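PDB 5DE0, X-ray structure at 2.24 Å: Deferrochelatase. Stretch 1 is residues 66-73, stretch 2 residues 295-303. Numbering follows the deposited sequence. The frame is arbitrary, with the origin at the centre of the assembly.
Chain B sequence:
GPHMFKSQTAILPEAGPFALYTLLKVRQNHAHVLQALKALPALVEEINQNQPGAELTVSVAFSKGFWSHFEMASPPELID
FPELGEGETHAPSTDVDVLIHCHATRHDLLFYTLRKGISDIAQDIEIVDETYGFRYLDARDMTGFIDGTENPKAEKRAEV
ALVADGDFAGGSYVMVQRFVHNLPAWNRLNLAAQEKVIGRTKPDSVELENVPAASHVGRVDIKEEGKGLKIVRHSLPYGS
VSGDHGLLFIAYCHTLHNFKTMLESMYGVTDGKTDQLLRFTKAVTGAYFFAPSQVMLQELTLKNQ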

ATOM      1  N   PHE B  66     -12.821 -25.002   6.036  1.00 31.04           N
ATOM      2  CA  PHE B  66     -11.551 -25.613   5.668  1.00 31.45           C
ATOM      3  C   PHE B  66     -11.034 -26.546   6.756  1.00 34.23           C
ATOM      4  O   PHE B  66     -10.220 -27.430   6.487  1.00 35.55           O
ATOM      5  N   TRP B  67     -11.496 -26.343   7.985  1.00 34.14           N
ATOM      6  CA  TRP B  67     -11.031 -27.162   9.093  1.00 35.22           C
ATOM      7  C   TRP B  67     -11.536 -28.601   8.975  1.00 38.45           C
ATOM      8  O   TRP B  67     -10.962 -29.513   9.565  1.00 39.78           O
ATOM      9  N   SER B  68     -12.606 -28.800   8.212  1.00 38.42           N
ATOM     10  CA  SER B  68     -13.144 -30.133   7.990  1.00 40.16           C
ATOM     11  C   SER B  68     -12.116 -31.033   7.313  1.00 42.29           C
ATOM     12  O   SER B  68     -12.088 -32.239   7.550  1.00 44.79           O
ATOM     13  N   HIS B  69     -11.280 -30.434   6.471  1.00 41.97           N
ATOM     14  CA  HIS B  69     -10.231 -31.155   5.765  1.00 43.53           C
ATOM     15  C   HIS B  69      -9.168 -31.708   6.715  1.00 44.07           C
ATOM     16  O   HIS B  69      -8.431 -32.625   6.359  1.00 45.54           O
ATOM     17  N   PHE B  70      -9.090 -31.147   7.918  1.00 43.43           N
ATOM     18  CA  PHE B  70      -8.087 -31.561   8.899  1.00 45.45           C
ATOM     19  C   PHE B  70      -8.471 -32.851   9.617  1.00 48.44           C
ATOM     20  O   PHE B  70      -9.650 -33.159   9.762  1.00 48.20           O
ATOM     21  N   GLU B  71      -7.467 -33.602  10.059  1.00 50.10           N
ATOM     22  CA  GLU B  71      -7.698 -34.780  10.887  1.00 55.73           C
ATOM     23  C   GLU B  71      -8.035 -34.349  12.307  1.00 59.05           C
ATOM     24  O   GLU B  71      -8.907 -34.931  12.956  1.00 58.89           O
ATOM     25  N   MET B  72      -7.320 -33.333  12.786  1.00 56.14           N
ATOM     26  CA  MET B  72      -7.585 -32.734  14.088  1.00 54.58           C
ATOM     27  C   MET B  72      -9.018 -32.213  14.163  1.00 53.01           C
ATOM     28  O   MET B  72      -9.509 -31.576  13.233  1.00 50.55           O
ATOM     29  N   ALA B  73      -9.688 -32.513  15.271  1.00 54.37           N
ATOM     30  CA  ALA B  73     -11.044 -32.027  15.511  1.00 52.64           C
ATOM     31  C   ALA B  73     -11.088 -30.500  15.515  1.00 47.34           C
ATOM     32  O   ALA B  73     -10.123 -29.844  15.902  1.00 44.84           O
ATOM     33  N   VAL B 295       2.474 -25.403  17.800  1.00 30.21           N
ATOM     34  CA  VAL B 295       2.605 -26.855  17.775  1.00 31.55           C
ATOM     35  C   VAL B 295       1.514 -27.505  16.932  1.00 32.03           C
ATOM     36  O   VAL B 295       1.804 -28.308  16.045  1.00 33.99           O
ATOM     37  N   MET B 296       0.261 -27.155  17.207  1.00 31.36           N
ATOM     38  CA  MET B 296      -0.864 -27.723  16.472  1.00 31.95           C
ATOM     39  C   MET B 296      -0.769 -27.401  14.984  1.00 32.57           C
ATOM     40  O   MET B 296      -1.075 -28.243  14.142  1.00 33.54           O
ATOM     41  N   LEU B 297      -0.330 -26.185  14.670  1.00 31.04           N
ATOM     42  CA  LEU B 297      -0.159 -25.760  13.285  1.00 31.00           C
ATOM     43  C   LEU B 297       0.782 -26.694  12.528  1.00 31.97           C
ATOM     44  O   LEU B 297       0.539 -27.031  11.372  1.00 31.51           O
ATOM     45  N   GLN B 298       1.852 -27.117  13.194  1.00 31.98           N
ATOM     46  CA  GLN B 298       2.831 -28.006  12.580  1.00 33.62           C
ATOM     47  C   GLN B 298       2.369 -29.462  12.607  1.00 35.48           C
ATOM     48  O   GLN B 298       2.960 -30.318  11.949  1.00 36.74           O
ATOM     49  N   GLU B 299       1.312 -29.737  13.367  1.00 36.20           N
ATOM     50  CA  GLU B 299       0.801 -31.099  13.503  1.00 38.77           C
ATOM     51  C   GLU B 299      -0.476 -31.330  12.703  1.00 38.33           C
ATOM     52  O   GLU B 299      -1.001 -32.442  12.674  1.00 40.55           O
ATOM     53  N   LEU B 300      -0.983 -30.280  12.068  1.00 36.50           N
ATOM     54  CA  LEU B 300      -2.200 -30.393  11.270  1.00 38.04           C
ATOM     55  C   LEU B 300      -1.959 -31.251  10.037  1.00 39.00           C
ATOM     56  O   LEU B 300      -0.957 -31.092   9.345  1.00 37.62           O
ATOM     57  N   THR B 301      -2.877 -32.171   9.768  1.00 42.11           N
ATOM     58  CA  THR B 301      -2.773 -33.031   8.595  1.00 43.41           C
ATOM     59  C   THR B 301      -4.132 -33.228   7.934  1.00 46.18           C
ATOM     60  O   THR B 301      -5.164 -33.250   8.607  1.00 46.77           O
ATOM     61  N   LEU B 302      -4.126 -33.370   6.611  1.00 44.91           N
ATOM     62  CA  LEU B 302      -5.358 -33.585   5.863  1.00 45.61           C
ATOM     63  C   LEU B 302      -5.851 -35.023   6.010  1.00 48.35           C
ATOM     64  O   LEU B 302      -5.083 -35.918   6.367  1.00 49.62           O
ATOM     65  N   LYS B 303      -7.134 -35.236   5.735  1.00 49.13           N
ATOM     66  CA  LYS B 303      -7.735 -36.552   5.890  1.00 49.75           C
ATOM     67  C   LYS B 303      -7.899 -37.244   4.541  1.00 49.98           C
ATOM     68  O   LYS B 303      -7.624 -38.440   4.411  1.00 49.94           O
TER

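The two stretches, more than 220 residues apart in sequence, meet through a single backbone beta bridge between Phe70 and Leu302, with apolar side chains packed to one side of it around Leu300 and a small polar group at Glu71 and Thr301; together they bury about 600 Å². The bridge sets the spacing. The CA atoms of Phe70 and Leu302 lie 4.6 Å apart, and two hydrogen bonds link the backbones: Lys303 N donates to His69 O at 3.0 Å, and Glu71 N donates to Thr301 O at 2.7 Å. The same two carbonyls also accept CA-H...O contacts, His69 O from Leu302 CA at 3.3 Å and Thr301 O from Phe70 CA at 3.4 Å, so each oxygen serves two neighbouring donors on the facing stretch. On the stretch 1 side, the pairing overlaps the end of a type I turn from Trp67 to Phe70, closed by Phe70 N to Trp67 O at 3.0 Å.

Leu300 is the residue most covered by the other stretch. It points toward stretch 1 in the m, t rotamer, and both methyls lie against the Phe70 ring. Leu300 CD1 sits over one face of that ring, 4.0 Å from the Phe70 centroid and 25° off the normal, a CH-pi arrangement in which it comes 3.7 Å from Phe70 CZ. Leu300 CD2 also reaches Met72 CB at 3.9 Å and Trp67 CZ2 at 4.3 Å. Phe70, with chi1 in m, directs its CA-to-CB bond away overall, yet its CB touches stretch 2, and its ring packs against Leu300 and Leu302, with Leu302 CD2 4.2 Å from Phe70 CD1. Leu302 shares the m, t rotamer of Leu300. Its CA-to-CB bond also points away overall, but the end of the side chain comes nearer, and Leu302 CD2 approaches His69 CB to 3.7 Å.

The CA-to-CB bond of Met296, on the helix of stretch 2, points toward stretch 1, and the side chain has chi1 and chi2 both t and chi3 m. Met296 SD lies at the edge of the Trp67 ring, near the ring plane, 4.3 Å from Trp67 CZ2, while Met296 CE meets Met72 CE at 4.0 Å. Met72 also points toward the partner stretch, but its t, p, p rotamer folds the thioether. Trp67 has chi1 in t; its CA-to-CB bond points away, and the indole brings its far end back to the contact. The ring is tied within its own stretch by a hydrogen bond from Trp67 NE1 to Ala73 O at 3.3 Å.

Polar side chains gather at Glu71 and Thr301, both exposed. Thr301, chi1 p, donates a weak hydrogen bond from Thr301 OG1 to Glu71 OE1 at 2.9 Å; Glu71 reaches it in an m, t conformation. Glu71 OE2 comes within 3.2 Å of Leu302 O, but both are acceptors and no hydrogen bond joins them. Lys303, in the p, t, m, t rotamer, places Lys303 CD 3.2 Å from Ser68 O.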

ATOM      1  CB  PHE B  66     -10.507 -24.533   5.364  1.00 29.39           C
ATOM      2  CG  PHE B  66      -9.219 -25.074   4.796  1.00 28.66           C
ATOM      3  CD1 PHE B  66      -9.120 -25.372   3.445  1.00 29.51           C
ATOM      4  CD2 PHE B  66      -8.106 -25.279   5.606  1.00 28.48           C
ATOM      5  CE1 PHE B  66      -7.938 -25.876   2.908  1.00 29.54           C
ATOM      6  CE2 PHE B  66      -6.921 -25.781   5.072  1.00 28.84           C
ATOM      7  CZ  PHE B  66      -6.841 -26.078   3.723  1.00 28.73           C
ATOM      8  CB  TRP B  67     -11.461 -26.553  10.429  1.00 34.33           C
ATOM      9  CG  TRP B  67     -10.552 -26.946  11.558  1.00 34.95           C
ATOM     10  CD1 TRP B  67     -10.508 -28.153  12.192  1.00 37.56           C
ATOM     11  CD2 TRP B  67      -9.543 -26.135  12.176  1.00 33.32           C
ATOM     12  NE1 TRP B  67      -9.541 -28.146  13.165  1.00 38.26           N
ATOM     13  CE2 TRP B  67      -8.933 -26.918  13.177  1.00 35.53           C
ATOM     14  CE3 TRP B  67      -9.099 -24.826  11.980  1.00 30.37           C
ATOM     15  CZ2 TRP B  67      -7.897 -26.428  13.982  1.00 33.04           C
ATOM     16  CZ3 TRP B  67      -8.079 -24.345  12.775  1.00 28.24           C
ATOM     17  CH2 TRP B  67      -7.487 -25.140  13.763  1.00 30.04           C
ATOM     18  CB  SER B  68     -14.409 -30.056   7.148  1.00 40.46           C
ATOM     19  OG  SER B  68     -15.425 -29.370   7.848  1.00 46.13           O
ATOM     20  CB  HIS B  69      -9.575 -30.238   4.731  1.00 42.25           C
ATOM     21  CG  HIS B  69     -10.468 -29.869   3.586  1.00 41.17           C
ATOM     22  ND1 HIS B  69     -11.592 -29.083   3.738  1.00 39.63           N
ATOM     23  CD2 HIS B  69     -10.396 -30.168   2.268  1.00 41.78           C
ATOM     24  CE1 HIS B  69     -12.175 -28.919   2.563  1.00 41.75           C
ATOM     25  NE2 HIS B  69     -11.467 -29.568   1.654  1.00 47.40           N
ATOM     26  CB  PHE B  70      -7.861 -30.454   9.930  1.00 43.99           C
ATOM     27  CG  PHE B  70      -7.127 -29.266   9.389  1.00 43.01           C
ATOM     28  CD1 PHE B  70      -6.107 -29.420   8.457  1.00 41.23           C
ATOM     29  CD2 PHE B  70      -7.464 -27.988   9.802  1.00 38.12           C
ATOM     30  CE1 PHE B  70      -5.432 -28.314   7.955  1.00 41.14           C
ATOM     31  CE2 PHE B  70      -6.795 -26.885   9.303  1.00 34.19           C
ATOM     32  CZ  PHE B  70      -5.781 -27.048   8.379  1.00 38.62           C
ATOM     33  CB  GLU B  71      -6.476 -35.699  10.892  1.00 54.54           C
ATOM     34  CG  GLU B  71      -6.199 -36.388   9.559  1.00 53.15           C
ATOM     35  CD  GLU B  71      -5.013 -37.335   9.629  1.00 54.79           C
ATOM     36  OE1 GLU B  71      -4.310 -37.326  10.661  1.00 53.58           O
ATOM     37  OE2 GLU B  71      -4.786 -38.089   8.658  1.00 63.16           O
ATOM     38  CB  MET B  72      -6.586 -31.606  14.370  1.00 53.20           C
ATOM     39  CG  MET B  72      -7.000 -30.655  15.486  1.00 49.88           C
ATOM     40  SD  MET B  72      -7.269 -31.465  17.078  1.00 65.45           S
ATOM     41  CE  MET B  72      -5.660 -32.202  17.363  1.00 55.70           C
ATOM     42  CB  ALA B  73     -11.580 -32.572  16.824  1.00 54.92           C
ATOM     43  CB  VAL B 295       2.563 -27.449  19.196  1.00 31.43           C
ATOM     44  CG1 VAL B 295       2.568 -28.969  19.139  1.00 33.23           C
ATOM     45  CG2 VAL B 295       3.739 -26.940  20.016  1.00 32.49           C
ATOM     46  CB  MET B 296      -2.194 -27.217  17.036  1.00 29.98           C
ATOM     47  CG  MET B 296      -3.403 -27.646  16.216  1.00 31.20           C
ATOM     48  SD  MET B 296      -4.986 -27.280  16.995  1.00 32.11           S
ATOM     49  CE  MET B 296      -4.939 -28.392  18.397  1.00 35.73           C
ATOM     50  CB  LEU B 297       0.369 -24.324  13.227  1.00 28.98           C
ATOM     51  CG  LEU B 297       0.678 -23.773  11.832  1.00 27.36           C
ATOM     52  CD1 LEU B 297      -0.567 -23.790  10.958  1.00 26.93           C
ATOM     53  CD2 LEU B 297       1.258 -22.366  11.918  1.00 25.93           C
ATOM     54  CB  GLN B 298       4.186 -27.872  13.282  1.00 32.13           C
ATOM     55  CG  GLN B 298       4.774 -26.472  13.216  1.00 31.30           C
ATOM     56  CD  GLN B 298       5.021 -26.007  11.794  1.00 29.83           C
ATOM     57  OE1 GLN B 298       5.536 -26.758  10.965  1.00 32.06           O
ATOM     58  NE2 GLN B 298       4.650 -24.765  11.503  1.00 28.26           N
ATOM     59  CB  GLU B 299       0.548 -31.431  14.977  1.00 41.13           C
ATOM     60  CG  GLU B 299       1.805 -31.514  15.827  1.00 44.02           C
ATOM     61  CD  GLU B 299       2.717 -32.657  15.423  1.00 48.69           C
ATOM     62  OE1 GLU B 299       2.226 -33.628  14.806  1.00 53.73           O
ATOM     63  OE2 GLU B 299       3.928 -32.588  15.724  1.00 53.58           O
ATOM     64  CB  LEU B 300      -2.708 -29.011  10.850  1.00 36.96           C
ATOM     65  CG  LEU B 300      -3.378 -28.166  11.935  1.00 39.73           C
ATOM     66  CD1 LEU B 300      -3.700 -26.773  11.412  1.00 34.28           C
ATOM     67  CD2 LEU B 300      -4.632 -28.854  12.451  1.00 37.51           C
ATOM     68  CB  THR B 301      -2.177 -34.414   8.951  1.00 45.35           C
ATOM     69  OG1 THR B 301      -2.799 -34.912  10.142  1.00 46.39           O
ATOM     70  CG2 THR B 301      -0.673 -34.314   9.171  1.00 42.86           C
ATOM     71  CB  LEU B 302      -5.154 -33.243   4.388  1.00 44.50           C
ATOM     72  CG  LEU B 302      -4.820 -31.782   4.087  1.00 39.50           C
ATOM     73  CD1 LEU B 302      -4.510 -31.605   2.615  1.00 35.68           C
ATOM     74  CD2 LEU B 302      -5.959 -30.865   4.506  1.00 41.47           C
ATOM     75  CB  LYS B 303      -9.085 -36.439   6.599  1.00 50.80           C
ATOM     76  CG  LYS B 303     -10.169 -35.764   5.769  1.00 50.90           C
ATOM     77  CD  LYS B 303     -11.265 -35.180   6.653  1.00 49.49           C
ATOM     78  CE  LYS B 303     -11.843 -36.212   7.610  1.00 51.22           C
ATOM     79  NZ  LYS B 303     -12.878 -35.620   8.502  1.00 50.55           N
TER